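Lysyl oxidase (Pichia pastoris, PDB 1RKY) probably oxidises primary amines to aldehydes, working through copper and a topaquinone cofactor carried by each subunit. Local coordinates at residues A[143-148]-A[223-228]; A[208-213]-A[227-232]; A[510-515]-A[552-557]; A[573-578]-A[672-677]. All coordinates share one frame; numbering follows the deposited sequence.

Contact 1. Residues A[143-148]-A[223-228]; sequences SSFLNK and WKMLEY. With NAG (2-acetamido-2-deoxy-beta-D-glucopyranose), chain D; XE (xenon), chain U.
Phe145 and Leu146 of helix 136-150 pack against Trp223, just ahead of strand 224-230, and Met225 within it, a buried, largely apolar contact of a helix on a sheet, remote from the copper site. The short axes pass 9.7 Å apart at 66°, a spacing bridged by large side chains. Phe145 does most of the bridging: its CG lies opposite the backbone N (chi1 165°), which throws the ring across to the strand. Over one face of that ring comes the edge of the Trp223 indole in a T-shaped pair, the six-membered rings inclined at 75°, with Trp223 CE3 4.0 Å from Phe145 CG. The far rim of the phenyl group ends on peptide atoms, Phe145 CE1 lying 3.5 Å from Trp223 O and Phe145 CZ 3.6 Å from Met225 N. Met225 bends at its last two torsions (chi2 and chi3), and its CE thereby reaches Leu146 CD2 at 3.9 Å. Beyond it the strand carries a classic beta bulge, Leu226 and Glu227 both facing Lys212, and a xenon atom rests 3.6 Å from Met225 O. On another side of the helix, Asn147 ND2 donates to O7 of an N-acetylglucosamine at 2.9 Å. Gly217 O, past strand 209-214, accepts from Trp223 NE1. That strand completes the surroundings: Phe213 meets the Phe145 ring and touches Met225, and Phe211 supports Leu146.

Contact 2. Residues A[208-213]-A[227-232]; sequences GFFFKF and EYIYNN. With XE (xenon), chain U.
Phe210 and Ile229 exchange two backbone hydrogen bonds, and Lys212 and Glu227 two more, which together zip strand 209-214 to strand 224-230 in antiparallel register. The bond from Ile229 N to Phe210 O, 2.8 Å, is almost straight at 177°, yet its donor stands well above the carbonyl plane; the return bond from Phe210 N to Ile229 O measures 2.9 Å. Phe211, lying between these pairs, turns its own backbone bonds outward to Gly191 of the next strand, while Phe209 O accepts from Thr192 OG1. Where the ladder ends, a water accepts from Asn231 N (2.9 Å). Lys212 and Glu227 run side by side in extended form without forming a salt bridge: Lys212 NZ and Glu227 OE1 are 4.6 Å apart, and a second water accepts from Lys212 NZ and donates to Glu227 OE1. Tyr230 OH is satisfied by Leu253 N. On the face bearing Phe209 and Phe211, the Tyr228 ring places CD2 3.5 Å from Phe209 CZ and 3.8 Å from Phe211 CB, and CE1 3.6 Å from the xenon. With an alanine here, Phe209 would probably lose the ring that braces its tip and a gap would open beside the xenon. Helices 136-150 and 153-163 cover this aromatic face, so the hairpin sits in a helix-backed antiparallel sheet, consistent with one of the small N-terminal domains of copper amine oxidases.

Contact 3. Residues A[510-515]-A[552-557]; sequences YVMKDV and QGILLI
Tyr510, Met512, Gln552, Ile554 and Leu556 set the side-chain pattern between two nearly exactly antiparallel strands. Tyr510 presents a ring edge, not a face: Leu556 CD1 lies in the ring plane, 3.5 Å from Tyr510 CE1. Beneath them Tyr510 and Ile554 form a hydrogen-bonded pair, Tyr510 N reaching Ile554 O at 2.9 Å. Met512 starts with CG opposite its carbonyl carbon (chi1 -57°) and then runs extended, passing SD along Gly553 N at 3.9 Å before its CE meets Ile554 CD1 at 3.6 Å. Leu477 and Phe487 of the second subunit pack on Tyr510 and Met512. Gln552 works differently, since its extended side chain carries the ladder past the N-terminal start of its strand. Its backbone O accepts from Met512 N, and its NE2 donates back to Met512 O at 2.9 Å. The acceptor lies in the plane of the amide, although the N-H approaches from 47° above the plane of the Met512 carbonyl. Gln552 NE2 also donates to a water 3.1 Å away, which accepts from Asp514 N, while OE1 takes a bond from Asn550 and so helps fix the flip of the amide. A leucine in place of Gln552 would probably leave Met512 O and the bridging water without this donor. Strand 526-537 flanks strand 504-518, forming with it the long hairpin arm characteristic of copper amine oxidases, and strand 569-576 lies beside strand 553-559.

Contact 4. Residues A[573-578]-A[672-677]; sequences NIMPGG and SFMLTP
Met575 and Thr676 meet over one face of a regular antiparallel pair of strands, and Ser672 holds the far end of the same pairing. The Met575 chain bends at its last torsion (chi3 -29°), which turns CE over the Thr676 methyl; CE to Thr676 CG2 is 3.3 Å, but Met575 has two conformers and this closeness is doubtful. Ser672 is gripped through its backbone past Pro576, where Gly577 N reaches Ser672 O at 2.9 Å and Ser672 N reaches Gly578 O at 2.9 Å. Between these ends the backbones are tightly laced: Asn573 N donates to Thr676 O at 2.9 Å and an angle of 175°, and Met575 N to Met674 O at 2.9 Å. This ladder belongs to the beta-sandwich of the copper amine oxidase catalytic domain, where strand 670-678 lies between strands 569-576 and 452-458. Thr676 CG2 also lies 3.7 Å from Asn573 CB, the two side chains running alongside each other. Their polar ends turn elsewhere, Thr676 OG1 to Thr451 and Asn573 ND2 to Leu555 O. On the opposite face Ile574 CG1 packs 3.8 Å from Leu675 CD2, and Ile574 approaches Leu498, a calcium-site residue. Thr668 of the second subunit packs on both Met575 and Thr676.

The four contacts fall into two neighbourhoods. Contacts 1 and 2, with centres 12 Å apart, share strand 224-230: one lays a helix on it, the other pairs it with strand 209-214, so helix and hairpin form one unit, with a xenon atom against the shared strand. Contacts 3 and 4 come later along the chain, in that order, inside the enzyme domain; their centres are 15 Å apart, and strands 553-559 and 569-576 pair directly, linking the hairpin arm to the sandwich. The two groups are far apart, about 56 Å between the centres of contacts 1 and 3. Contacts 2, 3 and 4 nevertheless all touch the second subunit, so the dimer interface engages both neighbourhoods.

Contact 1. Residues A[143-148]-A[223-228]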
# COMPACT_ATOMS: atom_id res chain seq x y z
N SER A 143 17.63 1.81 -39.04
CA SER A 143 16.35 2.00 -39.73
C SER A 143 16.55 1.96 -41.25
O SER A 143 15.78 1.33 -41.97
CB SER A 143 15.71 3.33 -39.34
OG SER A 143 14.45 3.47 -39.96
N SER A 144 17.62 2.59 -41.70
CA SER A 144 18.01 2.57 -43.13
C SER A 144 18.37 1.17 -43.60
O SER A 144 17.98 0.77 -44.69
CB SER A 144 19.20 3.49 -43.38
OG SER A 144 19.62 3.43 -44.74
N PHE A 145 19.11 0.42 -42.78
CA PHE A 145 19.48 -0.94 -43.11
C PHE A 145 18.25 -1.85 -43.22
O PHE A 145 18.13 -2.66 -44.13
CB PHE A 145 20.51 -1.50 -42.10
CG PHE A 145 20.65 -2.98 -42.17
CD1 PHE A 145 21.53 -3.57 -43.08
CD2 PHE A 145 19.91 -3.80 -41.34
CE1 PHE A 145 21.65 -4.95 -43.16
CE2 PHE A 145 20.03 -5.18 -41.41
CZ PHE A 145 20.91 -5.75 -42.32
N LEU A 146 17.31 -1.71 -42.29
CA LEU A 146 16.11 -2.52 -42.33
C LEU A 146 15.27 -2.20 -43.54
O LEU A 146 14.74 -3.11 -44.17
CB LEU A 146 15.27 -2.33 -41.06
CG LEU A 146 15.87 -2.97 -39.80
CD1 LEU A 146 14.85 -2.83 -38.67
CD2 LEU A 146 16.30 -4.42 -39.98
N ASN A 147 15.13 -0.93 -43.86
CA ASN A 147 14.33 -0.53 -45.03
C ASN A 147 14.92 -1.10 -46.33
O ASN A 147 14.19 -1.53 -47.22
CB ASN A 147 14.25 0.97 -45.13
CG ASN A 147 13.37 1.42 -46.27
OD1 ASN A 147 12.17 1.14 -46.28
ND2 ASN A 147 13.96 2.08 -47.24
N LYS A 148 16.24 -1.07 -46.42
CA LYS A 148 16.98 -1.61 -47.57
C LYS A 148 16.66 -3.08 -47.78
O LYS A 148 16.52 -3.53 -48.91
CB LYS A 148 18.48 -1.41 -47.33
CG LYS A 148 19.41 -1.77 -48.49
CD LYS A 148 20.83 -1.32 -48.17
CE LYS A 148 21.83 -1.67 -49.26
NZ LYS A 148 22.89 -0.62 -49.38
N TRP A 223 26.86 -5.06 -43.07
CA TRP A 223 25.72 -5.58 -42.27
C TRP A 223 24.86 -6.52 -43.12
O TRP A 223 24.66 -6.29 -44.31
CB TRP A 223 24.88 -4.42 -41.77
CG TRP A 223 25.59 -3.59 -40.75
CD1 TRP A 223 26.88 -3.70 -40.33
CD2 TRP A 223 25.01 -2.54 -39.97
NE1 TRP A 223 27.15 -2.77 -39.36
CE2 TRP A 223 26.02 -2.05 -39.11
CE3 TRP A 223 23.74 -1.96 -39.90
CZ2 TRP A 223 25.80 -1.00 -38.21
CZ3 TRP A 223 23.53 -0.91 -39.02
CH2 TRP A 223 24.55 -0.45 -38.19
N LYS A 224 24.33 -7.56 -42.51
CA LYS A 224 23.62 -8.60 -43.26
C LYS A 224 22.40 -9.12 -42.50
O LYS A 224 22.52 -9.45 -41.32
CB LYS A 224 24.56 -9.79 -43.51
CG LYS A 224 25.37 -9.72 -44.80
CD LYS A 224 26.46 -10.81 -44.83
CE LYS A 224 27.26 -10.84 -46.15
NZ LYS A 224 28.00 -12.15 -46.34
N MET A 225 21.27 -9.26 -43.17
CA MET A 225 20.14 -10.01 -42.61
C MET A 225 20.47 -11.50 -42.49
O MET A 225 20.90 -12.12 -43.46
CB MET A 225 18.87 -9.79 -43.43
CG MET A 225 17.60 -10.17 -42.72
SD MET A 225 17.18 -8.98 -41.40
CE MET A 225 16.68 -7.61 -42.27
N LEU A 226 20.32 -12.07 -41.30
CA LEU A 226 20.68 -13.45 -41.03
C LEU A 226 19.51 -14.40 -41.14
O LEU A 226 19.67 -15.50 -41.66
CB LEU A 226 21.27 -13.61 -39.63
CG LEU A 226 22.57 -12.87 -39.36
CD1 LEU A 226 22.90 -12.95 -37.90
CD2 LEU A 226 23.69 -13.44 -40.22
N GLU A 227 18.36 -14.00 -40.61
CA GLU A 227 17.20 -14.88 -40.52
C GLU A 227 15.90 -14.12 -40.65
O GLU A 227 15.79 -12.95 -40.26
CB GLU A 227 17.17 -15.63 -39.19
CG GLU A 227 18.41 -16.43 -38.88
CD GLU A 227 18.40 -17.03 -37.50
OE1 GLU A 227 19.18 -17.98 -37.26
OE2 GLU A 227 17.62 -16.57 -36.64
N TYR A 228 14.91 -14.80 -41.20
CA TYR A 228 13.51 -14.44 -41.07
C TYR A 228 12.88 -15.55 -40.27
O TYR A 228 13.17 -16.72 -40.51
CB TYR A 228 12.84 -14.28 -42.42
CG TYR A 228 13.38 -13.09 -43.19
CD1 TYR A 228 14.06 -13.24 -44.39
CD2 TYR A 228 13.22 -11.81 -42.69
CE1 TYR A 228 14.57 -12.14 -45.06
CE2 TYR A 228 13.72 -10.71 -43.35
CZ TYR A 228 14.39 -10.88 -44.53
OH TYR A 228 14.87 -9.75 -45.15
C1 NAG D . 9.56 1.06 -50.59
C2 NAG D . 9.84 2.56 -50.49
C3 NAG D . 8.85 3.37 -51.31
C4 NAG D . 8.75 2.83 -52.74
C5 NAG D . 8.60 1.30 -52.76
C6 NAG D . 8.72 0.82 -54.21
C7 NAG D . 10.92 3.51 -48.48
C8 NAG D . 10.70 4.16 -47.14
N2 NAG D . 9.83 3.04 -49.11
O3 NAG D . 9.23 4.74 -51.33
O4 NAG D . 7.66 3.42 -53.42
O5 NAG D . 9.56 0.65 -51.95
O6 NAG D . 9.00 -0.56 -54.29
O7 NAG D . 12.07 3.45 -48.93
XE XE U . 17.70 -13.65 -44.24

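Contact 2. Residues A[208-213]-A[227-232]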
# COMPACT_ATOMS: atom_id res chain seq x y z
N GLY A 208 3.88 -10.95 -35.55
CA GLY A 208 4.49 -12.27 -35.45
C GLY A 208 5.51 -12.58 -36.55
O GLY A 208 5.93 -13.73 -36.71
N PHE A 209 5.88 -11.55 -37.31
CA PHE A 209 6.98 -11.67 -38.26
C PHE A 209 8.26 -11.15 -37.61
O PHE A 209 8.30 -9.99 -37.17
CB PHE A 209 6.69 -10.85 -39.51
CG PHE A 209 7.75 -11.01 -40.56
CD1 PHE A 209 7.77 -12.15 -41.34
CD2 PHE A 209 8.77 -10.09 -40.67
CE1 PHE A 209 8.76 -12.33 -42.29
CE2 PHE A 209 9.78 -10.26 -41.62
CZ PHE A 209 9.78 -11.39 -42.41
N PHE A 210 9.27 -12.01 -37.53
CA PHE A 210 10.54 -11.70 -36.87
C PHE A 210 11.70 -11.81 -37.83
O PHE A 210 11.60 -12.45 -38.88
CB PHE A 210 10.77 -12.59 -35.66
CG PHE A 210 9.61 -12.62 -34.74
CD1 PHE A 210 8.69 -13.65 -34.79
CD2 PHE A 210 9.36 -11.54 -33.88
CE1 PHE A 210 7.57 -13.66 -33.96
CE2 PHE A 210 8.22 -11.53 -33.06
CZ PHE A 210 7.33 -12.58 -33.10
N PHE A 211 12.77 -11.15 -37.45
CA PHE A 211 14.02 -11.22 -38.18
C PHE A 211 15.23 -11.02 -37.29
O PHE A 211 15.13 -10.59 -36.14
CB PHE A 211 14.00 -10.20 -39.32
CG PHE A 211 13.65 -8.82 -38.91
CD1 PHE A 211 14.62 -7.97 -38.43
CD2 PHE A 211 12.36 -8.36 -39.02
CE1 PHE A 211 14.29 -6.67 -38.05
CE2 PHE A 211 12.04 -7.08 -38.64
CZ PHE A 211 12.99 -6.24 -38.17
N LYS A 212 16.39 -11.39 -37.82
CA LYS A 212 17.67 -11.31 -37.11
C LYS A 212 18.69 -10.78 -38.07
O LYS A 212 18.75 -11.21 -39.21
CB LYS A 212 18.12 -12.66 -36.59
CG LYS A 212 19.38 -12.63 -35.68
CD LYS A 212 19.91 -14.03 -35.41
CE LYS A 212 21.12 -14.06 -34.49
NZ LYS A 212 21.60 -15.45 -34.23
N PHE A 213 19.53 -9.87 -37.60
CA PHE A 213 20.57 -9.30 -38.46
C PHE A 213 21.88 -9.11 -37.74
O PHE A 213 21.95 -9.00 -36.52
CB PHE A 213 20.10 -8.02 -39.14
CG PHE A 213 19.74 -6.87 -38.19
CD1 PHE A 213 20.64 -5.85 -37.94
CD2 PHE A 213 18.46 -6.79 -37.60
CE1 PHE A 213 20.30 -4.79 -37.09
CE2 PHE A 213 18.13 -5.74 -36.75
CZ PHE A 213 19.03 -4.73 -36.51
N GLU A 227 18.36 -14.00 -40.61
CA GLU A 227 17.20 -14.88 -40.52
C GLU A 227 15.90 -14.12 -40.65
O GLU A 227 15.79 -12.95 -40.26
CB GLU A 227 17.17 -15.63 -39.19
CG GLU A 227 18.41 -16.43 -38.88
CD GLU A 227 18.40 -17.03 -37.50
OE1 GLU A 227 19.18 -17.98 -37.26
OE2 GLU A 227 17.62 -16.57 -36.64
N TYR A 228 14.91 -14.80 -41.20
CA TYR A 228 13.51 -14.44 -41.07
C TYR A 228 12.88 -15.55 -40.27
O TYR A 228 13.17 -16.72 -40.51
CB TYR A 228 12.84 -14.28 -42.42
CG TYR A 228 13.38 -13.09 -43.19
CD1 TYR A 228 14.06 -13.24 -44.39
CD2 TYR A 228 13.22 -11.81 -42.69
CE1 TYR A 228 14.57 -12.14 -45.06
CE2 TYR A 228 13.72 -10.71 -43.35
CZ TYR A 228 14.39 -10.88 -44.53
OH TYR A 228 14.87 -9.75 -45.15
N ILE A 229 12.06 -15.19 -39.28
CA ILE A 229 11.45 -16.17 -38.40
C ILE A 229 9.95 -15.95 -38.40
O ILE A 229 9.47 -14.84 -38.19
CB ILE A 229 12.05 -16.07 -36.96
CG1 ILE A 229 13.56 -16.32 -37.00
CG2 ILE A 229 11.35 -17.06 -36.03
CD1 ILE A 229 14.31 -15.80 -35.78
N TYR A 230 9.20 -17.00 -38.68
CA TYR A 230 7.74 -16.89 -38.76
C TYR A 230 7.12 -18.24 -38.44
O TYR A 230 7.58 -19.30 -38.94
CB TYR A 230 7.30 -16.36 -40.15
CG TYR A 230 5.80 -16.33 -40.34
CD1 TYR A 230 5.06 -15.23 -39.94
CD2 TYR A 230 5.11 -17.42 -40.89
CE1 TYR A 230 3.70 -15.18 -40.09
CE2 TYR A 230 3.72 -17.37 -41.05
CZ TYR A 230 3.03 -16.27 -40.65
OH TYR A 230 1.68 -16.17 -40.81
N ASN A 231 6.09 -18.23 -37.58
CA ASN A 231 5.51 -19.47 -37.05
C ASN A 231 6.56 -20.47 -36.56
O ASN A 231 6.47 -21.69 -36.82
CB ASN A 231 4.60 -20.11 -38.13
CG ASN A 231 3.77 -21.26 -37.61
OD1 ASN A 231 3.38 -21.30 -36.44
ND2 ASN A 231 3.48 -22.22 -38.49
N ASN A 232 7.57 -19.97 -35.86
CA ASN A 232 8.61 -20.77 -35.22
C ASN A 232 9.55 -21.52 -36.18
O ASN A 232 10.26 -22.45 -35.77
CB ASN A 232 8.01 -21.73 -34.19
CG ASN A 232 7.53 -20.99 -32.96
OD1 ASN A 232 8.33 -20.31 -32.29
ND2 ASN A 232 6.23 -21.06 -32.70
XE XE U . 17.70 -13.65 -44.24
O HOH W 1 4.88 -15.93 -36.21
O HOH W 2 22.12 -16.79 -36.75

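Contact 3. Residues A[510-515]-A[552-557]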
# COMPACT_ATOMS: atom_id res chain seq x y z
N TYR A 510 15.60 -6.33 13.51
CA TYR A 510 14.94 -6.99 14.65
C TYR A 510 14.22 -8.16 14.04
O TYR A 510 13.25 -7.98 13.29
CB TYR A 510 13.98 -6.06 15.35
CG TYR A 510 14.66 -5.12 16.32
CD1 TYR A 510 15.09 -3.86 15.93
CD2 TYR A 510 14.92 -5.51 17.64
CE1 TYR A 510 15.74 -3.01 16.81
CE2 TYR A 510 15.56 -4.65 18.52
CZ TYR A 510 15.97 -3.41 18.10
OH TYR A 510 16.63 -2.56 18.97
N VAL A 511 14.72 -9.35 14.32
CA VAL A 511 14.17 -10.59 13.83
C VAL A 511 13.08 -11.03 14.78
O VAL A 511 13.25 -10.93 15.99
CB VAL A 511 15.28 -11.67 13.75
CG1 VAL A 511 14.75 -13.01 13.32
CG2 VAL A 511 16.36 -11.22 12.75
N MET A 512 11.96 -11.49 14.23
CA MET A 512 10.83 -11.93 15.03
C MET A 512 10.67 -13.41 14.87
O MET A 512 10.67 -13.90 13.75
CB MET A 512 9.54 -11.23 14.56
CG MET A 512 9.64 -9.73 14.61
SD MET A 512 8.25 -9.01 13.73
CE MET A 512 8.53 -7.32 14.03
N LYS A 513 10.51 -14.14 15.97
CA LYS A 513 10.36 -15.60 15.90
C LYS A 513 9.45 -16.13 16.98
O LYS A 513 9.37 -15.55 18.05
CB LYS A 513 11.71 -16.31 16.03
CG LYS A 513 12.52 -15.94 17.25
CD LYS A 513 13.77 -16.82 17.39
CE LYS A 513 14.56 -16.55 18.68
NZ LYS A 513 15.32 -17.75 19.18
N ASP A 514 8.81 -17.27 16.72
CA ASP A 514 8.15 -17.98 17.81
C ASP A 514 9.19 -18.88 18.53
O ASP A 514 10.08 -19.46 17.90
CB ASP A 514 6.92 -18.77 17.37
CG ASP A 514 7.25 -20.06 16.70
OD1 ASP A 514 7.23 -21.11 17.38
OD2 ASP A 514 7.52 -20.11 15.49
N VAL A 515 9.04 -18.97 19.84
CA VAL A 515 10.02 -19.65 20.70
C VAL A 515 9.27 -20.31 21.84
O VAL A 515 8.28 -19.78 22.31
CB VAL A 515 11.06 -18.68 21.27
CG1 VAL A 515 12.00 -18.18 20.16
CG2 VAL A 515 10.41 -17.53 21.98
N GLN A 552 8.39 -11.05 9.22
CA GLN A 552 8.95 -11.28 10.56
C GLN A 552 10.30 -10.64 10.74
O GLN A 552 11.29 -11.28 11.17
CB GLN A 552 8.96 -12.77 10.86
CG GLN A 552 7.56 -13.26 11.15
CD GLN A 552 7.44 -14.67 11.60
OE1 GLN A 552 6.46 -15.31 11.25
NE2 GLN A 552 8.44 -15.19 12.38
N GLY A 553 10.37 -9.34 10.44
CA GLY A 553 11.55 -8.56 10.76
C GLY A 553 11.34 -7.10 10.43
O GLY A 553 10.46 -6.73 9.62
N ILE A 554 12.16 -6.26 11.05
CA ILE A 554 12.20 -4.82 10.86
C ILE A 554 13.64 -4.45 10.49
O ILE A 554 14.57 -4.80 11.23
CB ILE A 554 11.76 -4.14 12.20
CG1 ILE A 554 10.26 -4.35 12.45
CG2 ILE A 554 12.04 -2.62 12.22
CD1 ILE A 554 9.83 -3.98 13.87
N LEU A 555 13.83 -3.71 9.39
CA LEU A 555 15.15 -3.27 8.96
C LEU A 555 15.39 -1.80 9.34
O LEU A 555 14.62 -0.93 9.01
CB LEU A 555 15.32 -3.35 7.46
CG LEU A 555 16.67 -2.91 6.93
CD1 LEU A 555 17.75 -3.81 7.43
CD2 LEU A 555 16.64 -2.90 5.41
N LEU A 556 16.50 -1.57 10.04
CA LEU A 556 16.85 -0.24 10.54
C LEU A 556 18.19 0.25 10.04
O LEU A 556 19.14 -0.53 9.97
CB LEU A 556 16.93 -0.23 12.08
CG LEU A 556 15.75 -0.64 12.92
CD1 LEU A 556 15.99 -0.49 14.39
CD2 LEU A 556 14.55 0.15 12.48
N ILE A 557 18.28 1.55 9.76
CA ILE A 557 19.55 2.24 9.70
C ILE A 557 19.65 3.06 10.99
O ILE A 557 18.83 3.89 11.25
CB ILE A 557 19.66 3.12 8.46
CG1 ILE A 557 19.49 2.23 7.21
CG2 ILE A 557 21.01 3.82 8.44
CD1 ILE A 557 20.51 1.14 7.03
O HOH W 3 8.59 -18.01 13.56

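Contact 4. Residues A[573-578]-A[672-677]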
# COMPACT_ATOMS: atom_id res chain seq x y z
N ASN A 573 13.48 3.23 9.97
CA ASN A 573 13.05 1.93 9.50
C ASN A 573 12.78 2.04 8.00
O ASN A 573 12.03 2.93 7.58
CB ASN A 573 11.78 1.63 10.26
CG ASN A 573 11.05 0.38 9.83
OD1 ASN A 573 9.85 0.27 10.10
ND2 ASN A 573 11.73 -0.59 9.24
N ILE A 574 13.38 1.15 7.21
CA ILE A 574 13.00 1.00 5.81
C ILE A 574 11.93 -0.06 5.74
O ILE A 574 12.20 -1.21 5.98
CB ILE A 574 14.20 0.61 4.97
CG1 ILE A 574 15.35 1.59 5.16
CG2 ILE A 574 13.81 0.53 3.50
CD1 ILE A 574 16.66 1.20 4.45
N MET A 575 10.72 0.37 5.43
CA MET A 575 9.52 -0.44 5.55
C MET A 575 8.99 -0.70 4.14
O MET A 575 8.63 0.23 3.45
CB MET A 575 8.51 0.37 6.38
CG MET A 575 7.17 -0.33 6.61
SD MET A 575 5.83 0.76 7.26
CE MET A 575 6.76 1.92 8.16
N PRO A 576 8.88 -1.94 3.73
CA PRO A 576 8.34 -2.20 2.40
C PRO A 576 6.86 -1.96 2.37
O PRO A 576 6.16 -2.18 3.37
CB PRO A 576 8.67 -3.68 2.18
CG PRO A 576 8.71 -4.24 3.53
CD PRO A 576 9.24 -3.19 4.44
N GLY A 577 6.38 -1.46 1.25
CA GLY A 577 4.97 -1.38 1.00
C GLY A 577 4.74 -2.38 -0.12
O GLY A 577 5.40 -3.43 -0.21
N GLY A 578 3.87 -2.04 -1.04
CA GLY A 578 3.56 -2.96 -2.13
C GLY A 578 4.71 -3.04 -3.10
O GLY A 578 5.59 -2.16 -3.14
N SER A 672 5.75 0.72 -3.47
CA SER A 672 6.17 1.78 -2.57
C SER A 672 7.05 1.25 -1.44
O SER A 672 7.05 0.06 -1.14
CB SER A 672 4.96 2.49 -1.96
OG SER A 672 4.24 1.65 -1.04
N PHE A 673 7.80 2.15 -0.82
CA PHE A 673 8.43 1.88 0.47
C PHE A 673 8.37 3.16 1.31
O PHE A 673 8.17 4.23 0.77
CB PHE A 673 9.87 1.37 0.36
CG PHE A 673 10.85 2.34 -0.25
CD1 PHE A 673 11.59 3.20 0.53
CD2 PHE A 673 11.07 2.35 -1.62
CE1 PHE A 673 12.51 4.09 -0.01
CE2 PHE A 673 12.01 3.20 -2.17
CZ PHE A 673 12.72 4.10 -1.38
N MET A 674 8.50 3.00 2.62
CA MET A 674 8.50 4.10 3.55
C MET A 674 9.81 4.14 4.33
O MET A 674 10.44 3.11 4.57
CB MET A 674 7.34 4.01 4.53
CG MET A 674 6.06 4.66 4.05
SD MET A 674 4.75 4.45 5.28
CE MET A 674 3.51 5.70 4.73
N LEU A 675 10.21 5.35 4.70
CA LEU A 675 11.31 5.63 5.61
C LEU A 675 10.66 6.28 6.81
O LEU A 675 10.10 7.37 6.71
CB LEU A 675 12.33 6.57 4.96
CG LEU A 675 12.92 6.08 3.64
CD1 LEU A 675 13.86 7.12 3.11
CD2 LEU A 675 13.66 4.77 3.81
N THR A 676 10.65 5.58 7.92
CA THR A 676 9.93 6.05 9.08
C THR A 676 10.78 6.12 10.35
O THR A 676 11.57 5.25 10.63
CB THR A 676 8.64 5.25 9.28
OG1 THR A 676 7.81 5.89 10.27
CG2 THR A 676 8.91 3.88 9.81
N PRO A 677 10.63 7.17 11.13
CA PRO A 677 11.43 7.26 12.37
C PRO A 677 11.19 6.10 13.34
O PRO A 677 10.07 5.69 13.55
CB PRO A 677 11.03 8.62 12.98
CG PRO A 677 9.79 9.03 12.30
CD PRO A 677 9.73 8.32 10.96